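Local coordinates for manganese lipoxygenase (Gaeumannomyces graminis, PDB 5FX8), which uses manganese to oxygenate linoleic and alpha-linolenic acids, yielding 11S-hydroperoxides and 13R-hydroperoxides, the latter as final products, at residues P74-G78 / A327-V331; S171-V175 / D282-S286; K185-S189 / C234-F238; I276-N280 / P494-L500; Y289-H294 / A477-N482. One frame throughout, in Å; residues are numbered along the deposited sequence.

Contact 1: residues P74-G78 / A327-V331; sequences PSTLG and AIRPV
The backbones come closest where the CA of L77 lies 5.5 Å from the CA of R329, bringing the loop of a two-stranded antiparallel hairpin (71-73 and 83-85) against helix 328-336. R329 is the residue that joins them. Its chain leaves the helix with CG opposite the carbonyl carbon (chi1 -69°), runs on past T76 and L77, and bends at chi3 to turn the guanidinium to the loop backbone. There NH1 of R329 donates to the carbonyl O of T76 at 3.1 Å, a nearly straight bond (167°) lying close to the guanidinium plane. A long, multiply donating side chain suits this place, because R329 also forms a salt bridge with E298 and hydrogen-bonds to T81 O, with a weak bond to F82 O. Several loop carbonyls and one carboxylate thus fix the rotation of the group. The aliphatic part of the arginine is used as well: L77 CB packs 3.8 Å from R329 CD, and the two side chains cross obliquely, with L77 CD2 lying 4.1 Å from R329 CA. T76 OG1 sits close by, 3.4 Å from R329 CD. One residue earlier, I328 turns its end away from the loop to pack on H294, a manganese ligand, so the helix that receives the hairpin also borders the metal site. G78 has a positive phi (100°), natural for a residue without CB. The turn is closed internally by the hydroxyl of S75, which accepts from T80 N and donates from OG to G78 O at 2.7 Å.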
# COMPACT_ATOMS: atom_id res chain seq x y z
N PRO A 74 21.90 10.50 -9.10
CA PRO A 74 20.85 11.33 -9.69
C PRO A 74 19.48 10.88 -9.24
O PRO A 74 19.26 9.72 -8.87
CB PRO A 74 21.04 11.11 -11.19
CG PRO A 74 22.40 10.59 -11.32
CD PRO A 74 22.64 9.76 -10.14
N SER A 75 18.55 11.83 -9.26
CA SER A 75 17.16 11.55 -8.98
C SER A 75 16.58 10.63 -10.05
O SER A 75 16.77 10.86 -11.25
CB SER A 75 16.40 12.87 -8.90
OG SER A 75 15.02 12.71 -8.68
N THR A 76 15.92 9.58 -9.63
CA THR A 76 15.15 8.75 -10.53
C THR A 76 13.67 8.91 -10.19
O THR A 76 13.30 9.55 -9.20
CB THR A 76 15.59 7.29 -10.43
OG1 THR A 76 15.14 6.74 -9.20
CG2 THR A 76 17.12 7.18 -10.46
N LEU A 77 12.82 8.34 -11.04
CA LEU A 77 11.37 8.44 -10.94
C LEU A 77 10.92 9.89 -10.89
O LEU A 77 10.16 10.30 -10.01
CB LEU A 77 10.82 7.66 -9.74
CG LEU A 77 9.37 7.16 -9.90
CD1 LEU A 77 9.28 6.02 -10.91
CD2 LEU A 77 8.74 6.72 -8.58
N GLY A 78 11.40 10.68 -11.83
CA GLY A 78 11.17 12.11 -11.79
C GLY A 78 12.38 12.85 -11.24
O GLY A 78 13.40 12.28 -10.86
N ALA A 327 13.07 0.18 -3.09
CA ALA A 327 12.50 -0.54 -4.21
C ALA A 327 11.54 0.30 -5.03
O ALA A 327 11.39 0.04 -6.22
CB ALA A 327 11.79 -1.79 -3.70
N ILE A 328 10.94 1.34 -4.46
CA ILE A 328 9.80 1.97 -5.12
C ILE A 328 10.22 2.71 -6.38
O ILE A 328 9.54 2.64 -7.41
CB ILE A 328 9.02 2.88 -4.15
CG1 ILE A 328 8.59 2.10 -2.91
CG2 ILE A 328 7.78 3.44 -4.81
CD1 ILE A 328 7.75 0.91 -3.19
N ARG A 329 11.35 3.41 -6.36
CA ARG A 329 11.78 4.08 -7.59
C ARG A 329 12.21 3.09 -8.68
O ARG A 329 11.75 3.23 -9.83
CB ARG A 329 12.86 5.11 -7.26
CG ARG A 329 12.30 6.29 -6.48
CD ARG A 329 13.10 7.58 -6.67
NE ARG A 329 13.69 8.08 -5.42
CZ ARG A 329 14.41 9.19 -5.32
NH1 ARG A 329 14.64 9.94 -6.38
NH2 ARG A 329 14.90 9.54 -4.16
N PRO A 330 13.04 2.08 -8.42
CA PRO A 330 13.37 1.12 -9.49
C PRO A 330 12.19 0.35 -10.05
O PRO A 330 12.08 0.15 -11.27
CB PRO A 330 14.36 0.18 -8.80
CG PRO A 330 14.87 0.91 -7.72
CD PRO A 330 13.84 1.81 -7.22
N VAL A 331 11.32 -0.13 -9.17
CA VAL A 331 10.18 -0.93 -9.60
C VAL A 331 9.21 -0.06 -10.37
O VAL A 331 8.73 -0.44 -11.45
CB VAL A 331 9.52 -1.62 -8.39
CG1 VAL A 331 8.19 -2.24 -8.76
CG2 VAL A 331 10.43 -2.66 -7.81

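Contact 2: residues S171-V175 / D282-S286; sequences SNPYV and DLFYS
Helix 268-305, the long central helix that further on carries two of the manganese ligands, presents D282 and Y285 to N172 and V175 of a loop leading into strand 177-178. The amide of N172 and the carboxylate of D282 approach from opposite directions. N172 ND2 donates to D282 OD2 at 3.0 Å with an angle of 154°. The acceptor lies near the plane of the amide, whereas the donor reaches the carboxylate from above its plane. The strongest partner of D282 lies outside these segments: its OD2 forms a salt bridge with R168. Its OD1 accepts from H217 NE2, so the buried carboxylate is held by several donors and its charge is probably offset by the arginine.

The other end of the asparagine amide serves its own loop. N172 OD1 accepts from Y174 N at 3.2 Å, which makes an Asx turn and curls the chain around P173. With CG anti to the backbone N (chi1 173°), the amide can span the gap to the helix while still closing this turn, a double use for which asparagine is well suited.

Beside the polar pair, V175 lies over one face of the Y285 ring in a CH-pi contact, its CB 4.3 Å from the ring centroid. The branched valine reaches two ways, for its CG1 also lies 3.6 Å from D282 OD1. The same N172 ND2 passes 3.9 Å from S286 CB, the small serine side chain letting the amide lie close to the helix.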
# COMPACT_ATOMS: atom_id res chain seq x y z
N SER A 171 -10.22 11.62 1.78
CA SER A 171 -9.52 10.80 0.80
C SER A 171 -8.26 11.46 0.26
O SER A 171 -7.23 10.80 0.13
CB SER A 171 -10.44 10.51 -0.36
OG SER A 171 -11.59 9.95 0.16
N ASN A 172 -8.35 12.71 -0.16
CA ASN A 172 -7.20 13.47 -0.64
C ASN A 172 -7.28 14.83 0.02
O ASN A 172 -7.87 15.76 -0.53
CB ASN A 172 -7.16 13.63 -2.15
CG ASN A 172 -6.04 14.57 -2.60
OD1 ASN A 172 -5.20 14.99 -1.78
ND2 ASN A 172 -6.00 14.90 -3.89
N PRO A 173 -6.66 14.99 1.18
CA PRO A 173 -6.76 16.24 1.93
C PRO A 173 -5.60 17.20 1.71
O PRO A 173 -5.48 18.19 2.43
CB PRO A 173 -6.75 15.73 3.37
CG PRO A 173 -5.81 14.56 3.28
CD PRO A 173 -6.13 13.89 1.99
N TYR A 174 -4.73 16.90 0.77
CA TYR A 174 -3.49 17.61 0.63
C TYR A 174 -3.55 18.70 -0.42
O TYR A 174 -2.51 19.32 -0.69
CB TYR A 174 -2.40 16.62 0.31
CG TYR A 174 -2.00 15.82 1.49
CD1 TYR A 174 -1.36 16.42 2.56
CD2 TYR A 174 -2.25 14.47 1.56
CE1 TYR A 174 -0.99 15.72 3.60
CE2 TYR A 174 -1.86 13.76 2.63
CZ TYR A 174 -1.23 14.41 3.63
OH TYR A 174 -0.83 13.73 4.72
N VAL A 175 -4.71 18.99 -1.02
CA VAL A 175 -4.76 19.93 -2.12
C VAL A 175 -5.63 21.13 -1.73
O VAL A 175 -5.32 22.26 -2.09
CB VAL A 175 -5.23 19.27 -3.45
CG1 VAL A 175 -6.62 18.75 -3.43
CG2 VAL A 175 -5.11 20.22 -4.60
N ASP A 282 -8.03 15.01 -9.67
CA ASP A 282 -7.62 14.78 -8.30
C ASP A 282 -6.90 13.45 -8.15
O ASP A 282 -5.93 13.35 -7.39
CB ASP A 282 -8.83 14.86 -7.38
CG ASP A 282 -8.45 15.07 -5.95
OD1 ASP A 282 -7.93 16.15 -5.63
OD2 ASP A 282 -8.65 14.13 -5.14
N LEU A 283 -7.33 12.42 -8.88
CA LEU A 283 -6.62 11.15 -8.85
C LEU A 283 -5.21 11.29 -9.43
O LEU A 283 -4.23 10.79 -8.85
CB LEU A 283 -7.41 10.08 -9.59
CG LEU A 283 -6.91 8.64 -9.42
CD1 LEU A 283 -6.65 8.21 -7.96
CD2 LEU A 283 -7.89 7.69 -10.07
N PHE A 284 -5.10 11.96 -10.57
CA PHE A 284 -3.77 12.22 -11.10
C PHE A 284 -2.91 12.92 -10.06
O PHE A 284 -1.74 12.56 -9.86
CB PHE A 284 -3.89 13.06 -12.35
CG PHE A 284 -2.59 13.52 -12.91
CD1 PHE A 284 -2.03 14.73 -12.51
CD2 PHE A 284 -1.94 12.77 -13.87
CE1 PHE A 284 -0.85 15.14 -13.04
CE2 PHE A 284 -0.78 13.19 -14.40
CZ PHE A 284 -0.22 14.37 -14.00
N TYR A 285 -3.48 13.93 -9.39
CA TYR A 285 -2.71 14.71 -8.42
C TYR A 285 -2.22 13.83 -7.28
O TYR A 285 -1.05 13.88 -6.92
CB TYR A 285 -3.55 15.85 -7.86
CG TYR A 285 -2.86 16.61 -6.74
CD1 TYR A 285 -2.98 16.20 -5.42
CD2 TYR A 285 -2.08 17.72 -7.01
CE1 TYR A 285 -2.34 16.87 -4.42
CE2 TYR A 285 -1.45 18.40 -6.01
CZ TYR A 285 -1.58 17.96 -4.72
OH TYR A 285 -0.96 18.64 -3.70
N SER A 286 -3.11 13.06 -6.68
CA SER A 286 -2.74 12.33 -5.48
C SER A 286 -1.70 11.29 -5.80
O SER A 286 -0.70 11.12 -5.08
CB SER A 286 -3.98 11.71 -4.85
OG SER A 286 -4.35 10.52 -5.51

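Contact 3: residues K185-S189 / C234-F238; sequences KLPFS and CQGLF
L237, which packs on both P187 and F188, is itself tied through backbone hydrogen bonds to L250 and A251 of strand 246-253, and Q235 pairs in the same way with K253. These bonds belong to a five-stranded antiparallel sheet in which strand 235-241 is the middle one, with 212-216 on its other flank; G236 pairs there with V215. Loop 185-189 lies across one face of this strand, and the contact itself is made by packing, with no hydrogen bond across it.

On this face Q235 and L237, two apart, both point their CB toward the loop, while at G236 between them a CB would point away from the loop and be crowded by F238 CE1. F188 meets both Q235 and L237. Its CG is placed between the backbone N and the carbonyl carbon (chi1 56°), which sends the ring to the strand. CE2 of F188 comes 3.8 Å from Q235 CB, so the aliphatic start of the glutamine acts as packing surface. The ring runs alongside the two strand side chains, its end pointing the opposite way to theirs. A flat, wide phenylalanine suits this place because it can touch two strand residues at once, and it reaches across to A251 and K253 as well.

P187, rigid and compact, fills in beside the ring: its CG lies 4.1 Å from L237 CD1. At the far end of the phenylalanine, CZ of F188 stands 3.9 Å from L237 CB.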
# COMPACT_ATOMS: atom_id res chain seq x y z
N LYS A 185 -7.20 36.08 -4.61
CA LYS A 185 -8.32 36.57 -5.38
C LYS A 185 -9.20 35.40 -5.79
O LYS A 185 -8.81 34.25 -5.68
CB LYS A 185 -7.85 37.37 -6.59
CG LYS A 185 -7.27 36.53 -7.70
CD LYS A 185 -6.70 37.37 -8.84
CE LYS A 185 -6.26 36.49 -10.01
NZ LYS A 185 -5.40 35.35 -9.57
N LEU A 186 -10.41 35.71 -6.22
CA LEU A 186 -11.29 34.67 -6.73
C LEU A 186 -10.68 34.04 -7.98
O LEU A 186 -10.32 34.76 -8.92
CB LEU A 186 -12.65 35.24 -7.07
CG LEU A 186 -13.45 35.80 -5.92
CD1 LEU A 186 -14.67 36.50 -6.44
CD2 LEU A 186 -13.85 34.66 -5.03
N PRO A 187 -10.56 32.72 -8.05
CA PRO A 187 -9.95 32.10 -9.22
C PRO A 187 -10.76 32.29 -10.49
O PRO A 187 -10.22 32.61 -11.55
CB PRO A 187 -9.88 30.62 -8.83
CG PRO A 187 -10.97 30.44 -7.87
CD PRO A 187 -11.07 31.72 -7.10
N PHE A 188 -12.07 32.09 -10.42
CA PHE A 188 -12.94 32.29 -11.56
C PHE A 188 -14.26 32.84 -11.06
O PHE A 188 -14.55 32.82 -9.87
CB PHE A 188 -13.14 30.99 -12.34
CG PHE A 188 -13.68 29.85 -11.53
CD1 PHE A 188 -15.03 29.73 -11.29
CD2 PHE A 188 -12.82 28.88 -11.04
CE1 PHE A 188 -15.51 28.69 -10.57
CE2 PHE A 188 -13.31 27.82 -10.32
CZ PHE A 188 -14.65 27.73 -10.08
N SER A 189 -15.06 33.33 -11.99
CA SER A 189 -16.33 33.96 -11.67
C SER A 189 -17.48 33.02 -11.99
O SER A 189 -17.36 32.09 -12.79
CB SER A 189 -16.50 35.27 -12.44
OG SER A 189 -17.56 36.03 -11.86
N CYS A 234 -9.30 20.85 -13.89
CA CYS A 234 -10.39 21.46 -13.14
C CYS A 234 -9.88 22.31 -11.98
O CYS A 234 -8.89 21.99 -11.32
CB CYS A 234 -11.32 20.40 -12.60
SG CYS A 234 -12.30 19.67 -13.89
N GLN A 235 -10.57 23.41 -11.76
CA GLN A 235 -10.50 24.14 -10.51
C GLN A 235 -11.85 23.95 -9.86
O GLN A 235 -12.88 24.15 -10.50
CB GLN A 235 -10.24 25.62 -10.74
CG GLN A 235 -8.93 25.92 -11.36
CD GLN A 235 -8.74 27.38 -11.54
OE1 GLN A 235 -7.78 27.96 -11.03
NE2 GLN A 235 -9.64 28.01 -12.26
N GLY A 236 -11.85 23.51 -8.61
CA GLY A 236 -13.06 23.32 -7.85
C GLY A 236 -13.15 24.38 -6.76
O GLY A 236 -12.18 24.61 -6.04
N LEU A 237 -14.30 25.02 -6.68
CA LEU A 237 -14.60 26.00 -5.65
C LEU A 237 -15.58 25.39 -4.67
O LEU A 237 -16.61 24.84 -5.07
CB LEU A 237 -15.19 27.25 -6.27
CG LEU A 237 -15.08 28.57 -5.54
CD1 LEU A 237 -13.66 28.86 -5.21
CD2 LEU A 237 -15.62 29.61 -6.47
N PHE A 238 -15.23 25.46 -3.39
CA PHE A 238 -16.05 24.90 -2.33
C PHE A 238 -16.35 25.98 -1.30
O PHE A 238 -15.65 26.98 -1.22
CB PHE A 238 -15.37 23.73 -1.70
CG PHE A 238 -14.99 22.66 -2.66
CD1 PHE A 238 -13.84 22.76 -3.41
CD2 PHE A 238 -15.78 21.55 -2.79
CE1 PHE A 238 -13.50 21.77 -4.28
CE2 PHE A 238 -15.45 20.56 -3.66
CZ PHE A 238 -14.32 20.67 -4.40

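Contact 4: residues I276-N280 / P494-L500; sequences IMFNN and PLHPAAL
I276 stands at the apolar centre, packed on P497, L495 and L500 where helix 268-305 is lined on one side by the irregular chain 494-500. CG2 of I276 lies 3.5 Å from P497 CG and 4.3 Å from L500 CD2, and CG1 on its other branch meets L495 CD1. The branched isoleucine therefore reaches three residues of the loop at once. M277 extends the patch on one side, its CG lying 3.8 Å from L500 CD1, the two side chains crossing at about a right angle.

Outward, two successive asparagines form the polar edge. N279 ND2 donates to L495 O at 2.9 Å; the oxygen lies near the amide plane, but the donor stands well above the carbonyl plane, 47° out of it. The amide of N279 also leans on H496, whose ring CD2 approaches N279 CG to 3.4 Å. That imidazole is held from outside by V492 O and E167.

N280 reaches round the next corner with its CG anti to the backbone N (chi1 -179°). Its ND2 gives a 161° bond to P497 O at 2.8 Å and a weak one to A498 O. Its OD1 accepts from a water, which in turn accepts from L500 N.

All the touching residues are buried, and the loop is neither helix nor strand. The asparagine amides give donors to buried backbone carbonyls of a chain that has no regular secondary structure to satisfy them, fastening it to a regular helix.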
# COMPACT_ATOMS: atom_id res chain seq x y z
N ILE A 276 -17.01 14.13 -12.07
CA ILE A 276 -16.16 13.06 -12.55
C ILE A 276 -14.86 13.61 -13.13
O ILE A 276 -13.77 13.06 -12.88
CB ILE A 276 -16.91 12.18 -13.58
CG1 ILE A 276 -18.07 11.46 -12.91
CG2 ILE A 276 -15.99 11.12 -14.12
CD1 ILE A 276 -18.84 10.56 -13.80
N MET A 277 -14.93 14.69 -13.90
CA MET A 277 -13.70 15.26 -14.45
C MET A 277 -12.77 15.74 -13.33
O MET A 277 -11.55 15.51 -13.37
CB MET A 277 -14.02 16.38 -15.42
CG MET A 277 -14.78 15.91 -16.61
SD MET A 277 -15.04 17.18 -17.86
CE MET A 277 -16.35 18.16 -17.17
N PHE A 278 -13.34 16.41 -12.34
CA PHE A 278 -12.53 16.82 -11.19
C PHE A 278 -11.93 15.61 -10.50
O PHE A 278 -10.79 15.66 -10.06
CB PHE A 278 -13.36 17.65 -10.22
CG PHE A 278 -12.62 18.08 -8.99
CD1 PHE A 278 -12.51 17.25 -7.89
CD2 PHE A 278 -12.07 19.35 -8.91
CE1 PHE A 278 -11.86 17.65 -6.77
CE2 PHE A 278 -11.42 19.75 -7.78
CZ PHE A 278 -11.31 18.88 -6.70
N ASN A 279 -12.68 14.52 -10.36
CA ASN A 279 -12.11 13.39 -9.66
C ASN A 279 -10.96 12.76 -10.44
O ASN A 279 -10.04 12.19 -9.85
CB ASN A 279 -13.19 12.38 -9.37
CG ASN A 279 -14.11 12.83 -8.26
OD1 ASN A 279 -13.73 13.63 -7.42
ND2 ASN A 279 -15.31 12.31 -8.25
N ASN A 280 -11.01 12.86 -11.76
CA ASN A 280 -9.93 12.43 -12.62
C ASN A 280 -8.68 13.26 -12.39
O ASN A 280 -7.56 12.73 -12.27
CB ASN A 280 -10.42 12.54 -14.06
CG ASN A 280 -9.41 12.10 -15.05
OD1 ASN A 280 -8.79 12.90 -15.72
ND2 ASN A 280 -9.25 10.81 -15.16
N PRO A 494 -18.05 4.62 -10.43
CA PRO A 494 -17.77 5.40 -11.62
C PRO A 494 -17.33 6.80 -11.36
O PRO A 494 -16.96 7.49 -12.29
CB PRO A 494 -19.11 5.41 -12.32
CG PRO A 494 -20.05 5.46 -11.20
CD PRO A 494 -19.49 4.58 -10.15
N LEU A 495 -17.40 7.22 -10.09
CA LEU A 495 -17.10 8.61 -9.77
C LEU A 495 -15.63 8.96 -9.94
O LEU A 495 -15.31 10.14 -10.11
CB LEU A 495 -17.54 8.90 -8.33
CG LEU A 495 -18.81 9.77 -8.26
CD1 LEU A 495 -18.52 11.12 -8.80
CD2 LEU A 495 -19.96 9.18 -9.05
N HIS A 496 -14.73 7.99 -9.92
CA HIS A 496 -13.29 8.26 -9.95
C HIS A 496 -12.57 7.46 -11.02
O HIS A 496 -11.85 6.51 -10.70
CB HIS A 496 -12.65 7.94 -8.61
CG HIS A 496 -13.27 8.63 -7.45
ND1 HIS A 496 -14.23 8.05 -6.67
CD2 HIS A 496 -13.05 9.86 -6.93
CE1 HIS A 496 -14.58 8.88 -5.71
NE2 HIS A 496 -13.88 9.99 -5.85
N PRO A 497 -12.69 7.85 -12.28
CA PRO A 497 -12.00 7.11 -13.35
C PRO A 497 -10.56 7.55 -13.58
O PRO A 497 -10.23 8.74 -13.58
CB PRO A 497 -12.86 7.41 -14.58
CG PRO A 497 -13.38 8.74 -14.32
CD PRO A 497 -13.54 8.91 -12.82
N ALA A 498 -9.69 6.57 -13.78
CA ALA A 498 -8.31 6.88 -14.10
C ALA A 498 -8.18 7.64 -15.42
O ALA A 498 -7.29 8.46 -15.57
CB ALA A 498 -7.50 5.60 -14.17
N ALA A 499 -9.08 7.40 -16.37
CA ALA A 499 -9.03 8.12 -17.63
C ALA A 499 -10.44 8.47 -18.09
O ALA A 499 -11.41 7.81 -17.72
CB ALA A 499 -8.33 7.28 -18.71
N LEU A 500 -10.54 9.51 -18.91
CA LEU A 500 -11.80 9.83 -19.58
C LEU A 500 -11.73 9.40 -21.04
O LEU A 500 -10.72 9.61 -21.71
CB LEU A 500 -12.11 11.31 -19.49
CG LEU A 500 -12.00 11.95 -18.10
CD1 LEU A 500 -12.43 13.40 -18.19
CD2 LEU A 500 -12.85 11.20 -17.09
O HOH W 1 -8.03 11.27 -18.13

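Contact 5: residues Y289-H294 / A477-N482; sequences YHVLFH and AHHVMN. With MN (manganese (II) ion), chain I.
Four ligands of the catalytic manganese come from this pair of nearly antiparallel helices (155° between their directions), the core of the lipoxygenase fold. H290 and H294 stand one turn apart on helix 268-305, H478 on helix 460-481, and N482 just where that helix ends.

H290 NE2 binds manganese at 2.4 Å, H294 NE2 at 2.1 Å, H478 NE2 at 2.2 Å and N482 OD1 at 2.4 Å. H478 holds CG anti to its own N (chi1 177°), which carries its ring to the metal. A water and the C-terminal V618 complete the site; manganese with its bound water forms the catalytic base for hydrogen abstraction. Imidazole nitrogens and a neutral amide oxygen suit a site where the V618 carboxylate probably supplies the negative charge.

The ring planes of H294 and H478 are 84° apart, so each imidazole can point a nitrogen at the metal without overlapping the other. N482 CB lies over one face of the H290 ring, 3.7 Å from its centroid.

Apolar packing continues the interface beyond the metal: F293 CE2 touches M481 CG at 3.5 Å, the two side chains nearly perpendicular, while the ring edge faces A477 O. The methyl of M481 reaches the Y289 ring.

Hydrogen bonds make the second shell. Q287 O holds H290 ND1, and its side chain bonds weakly to N482 ND2. On the other helix H478 ND1 donates to H479 ND1 at 3.0 Å, fixing the turn of the H478 imidazole.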
# COMPACT_ATOMS: atom_id res chain seq x y z
N TYR A 289 1.68 13.44 -6.75
CA TYR A 289 2.28 14.15 -5.66
C TYR A 289 2.85 13.20 -4.62
O TYR A 289 3.83 13.55 -3.98
CB TYR A 289 1.26 15.10 -5.06
CG TYR A 289 1.80 15.94 -3.93
CD1 TYR A 289 2.52 17.09 -4.19
CD2 TYR A 289 1.59 15.58 -2.62
CE1 TYR A 289 3.01 17.86 -3.17
CE2 TYR A 289 2.07 16.35 -1.59
CZ TYR A 289 2.79 17.49 -1.86
OH TYR A 289 3.28 18.27 -0.83
N HIS A 290 2.25 12.01 -4.42
CA HIS A 290 2.78 11.17 -3.33
C HIS A 290 4.16 10.60 -3.63
O HIS A 290 4.79 10.03 -2.73
CB HIS A 290 1.83 10.03 -2.97
CG HIS A 290 2.15 8.72 -3.62
ND1 HIS A 290 1.84 8.46 -4.93
CD2 HIS A 290 2.71 7.58 -3.14
CE1 HIS A 290 2.22 7.24 -5.24
NE2 HIS A 290 2.75 6.68 -4.17
N VAL A 291 4.63 10.71 -4.87
CA VAL A 291 6.03 10.41 -5.16
C VAL A 291 6.93 11.12 -4.17
O VAL A 291 7.92 10.55 -3.69
CB VAL A 291 6.33 10.81 -6.61
CG1 VAL A 291 7.78 10.60 -6.95
CG2 VAL A 291 5.49 10.00 -7.50
N LEU A 292 6.55 12.34 -3.77
CA LEU A 292 7.30 13.09 -2.79
C LEU A 292 7.21 12.46 -1.40
O LEU A 292 8.18 12.49 -0.63
CB LEU A 292 6.82 14.54 -2.79
CG LEU A 292 7.12 15.38 -4.05
CD1 LEU A 292 6.52 16.74 -3.94
CD2 LEU A 292 8.55 15.56 -4.11
N PHE A 293 6.06 11.87 -1.05
CA PHE A 293 6.02 11.07 0.17
C PHE A 293 6.98 9.91 0.09
O PHE A 293 7.36 9.37 1.13
CB PHE A 293 4.62 10.49 0.45
CG PHE A 293 3.54 11.52 0.71
CD1 PHE A 293 3.78 12.86 0.60
CD2 PHE A 293 2.27 11.12 1.06
CE1 PHE A 293 2.78 13.78 0.82
CE2 PHE A 293 1.26 12.05 1.30
CZ PHE A 293 1.53 13.36 1.17
N HIS A 294 7.38 9.48 -1.11
CA HIS A 294 8.43 8.47 -1.16
C HIS A 294 9.83 9.10 -1.09
O HIS A 294 10.67 8.63 -0.33
CB HIS A 294 8.29 7.63 -2.43
CG HIS A 294 7.26 6.55 -2.35
ND1 HIS A 294 7.49 5.35 -1.72
CD2 HIS A 294 5.99 6.49 -2.82
CE1 HIS A 294 6.41 4.60 -1.81
NE2 HIS A 294 5.48 5.27 -2.47
N ALA A 477 0.64 9.16 6.23
CA ALA A 477 0.43 10.00 5.06
C ALA A 477 0.48 9.22 3.75
O ALA A 477 -0.33 9.46 2.84
CB ALA A 477 1.44 11.12 5.05
N HIS A 478 1.43 8.30 3.60
CA HIS A 478 1.50 7.52 2.37
C HIS A 478 0.20 6.79 2.11
O HIS A 478 -0.28 6.74 0.97
CB HIS A 478 2.63 6.50 2.44
CG HIS A 478 2.70 5.62 1.23
ND1 HIS A 478 1.97 4.47 1.11
CD2 HIS A 478 3.38 5.76 0.07
CE1 HIS A 478 2.22 3.91 -0.06
NE2 HIS A 478 3.07 4.67 -0.71
N HIS A 479 -0.40 6.22 3.14
CA HIS A 479 -1.53 5.35 2.94
C HIS A 479 -2.83 6.11 2.78
O HIS A 479 -3.87 5.51 2.55
CB HIS A 479 -1.60 4.36 4.10
CG HIS A 479 -0.27 3.76 4.46
ND1 HIS A 479 0.65 3.34 3.52
CD2 HIS A 479 0.29 3.50 5.66
CE1 HIS A 479 1.70 2.84 4.13
NE2 HIS A 479 1.51 2.93 5.43
N VAL A 480 -2.80 7.42 2.90
CA VAL A 480 -3.96 8.20 2.54
C VAL A 480 -3.97 8.46 1.04
O VAL A 480 -5.03 8.49 0.41
CB VAL A 480 -3.96 9.51 3.37
CG1 VAL A 480 -5.07 10.44 2.95
CG2 VAL A 480 -4.08 9.20 4.83
N MET A 481 -2.80 8.63 0.44
CA MET A 481 -2.73 8.97 -0.97
C MET A 481 -2.67 7.73 -1.86
O MET A 481 -3.26 7.72 -2.93
CB MET A 481 -1.51 9.85 -1.25
CG MET A 481 -1.52 11.19 -0.57
SD MET A 481 -2.74 12.29 -1.26
CE MET A 481 -1.67 13.53 -1.97
N ASN A 482 -1.96 6.70 -1.43
CA ASN A 482 -1.60 5.54 -2.22
C ASN A 482 -2.03 4.33 -1.41
O ASN A 482 -3.05 4.40 -0.73
CB ASN A 482 -0.11 5.53 -2.48
CG ASN A 482 0.29 4.58 -3.56
OD1 ASN A 482 1.28 3.86 -3.43
ND2 ASN A 482 -0.49 4.55 -4.62
MN MN I . 3.47 4.72 -2.91
O HOH W 2 3.75 4.32 -5.29

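In the fold
Helix 268-305 runs through contacts 4, 2 and 5 in that order. The centres of contacts 2 and 4 are about 12 Å apart, and those of contacts 2 and 5 about 10 Å. Contact 5 lies near the centre of the chain. Contact 1 touches contact 5 through I328 and H294, with centres about 14 Å apart. Contact 3, in the five-stranded sheet, has its centre about 25 Å from that of contact 5 and meets contact 4 at C234 and F278. Along the sequence contact 3 is nested in contact 2 and contact 2 in contact 1; contact 5 is nested in contact 4, and contact 1 crosses both. Contacts 1 and 5 thus meet at the metal, with 2 and 4 further back along the helix and 3 in the outlying sheet.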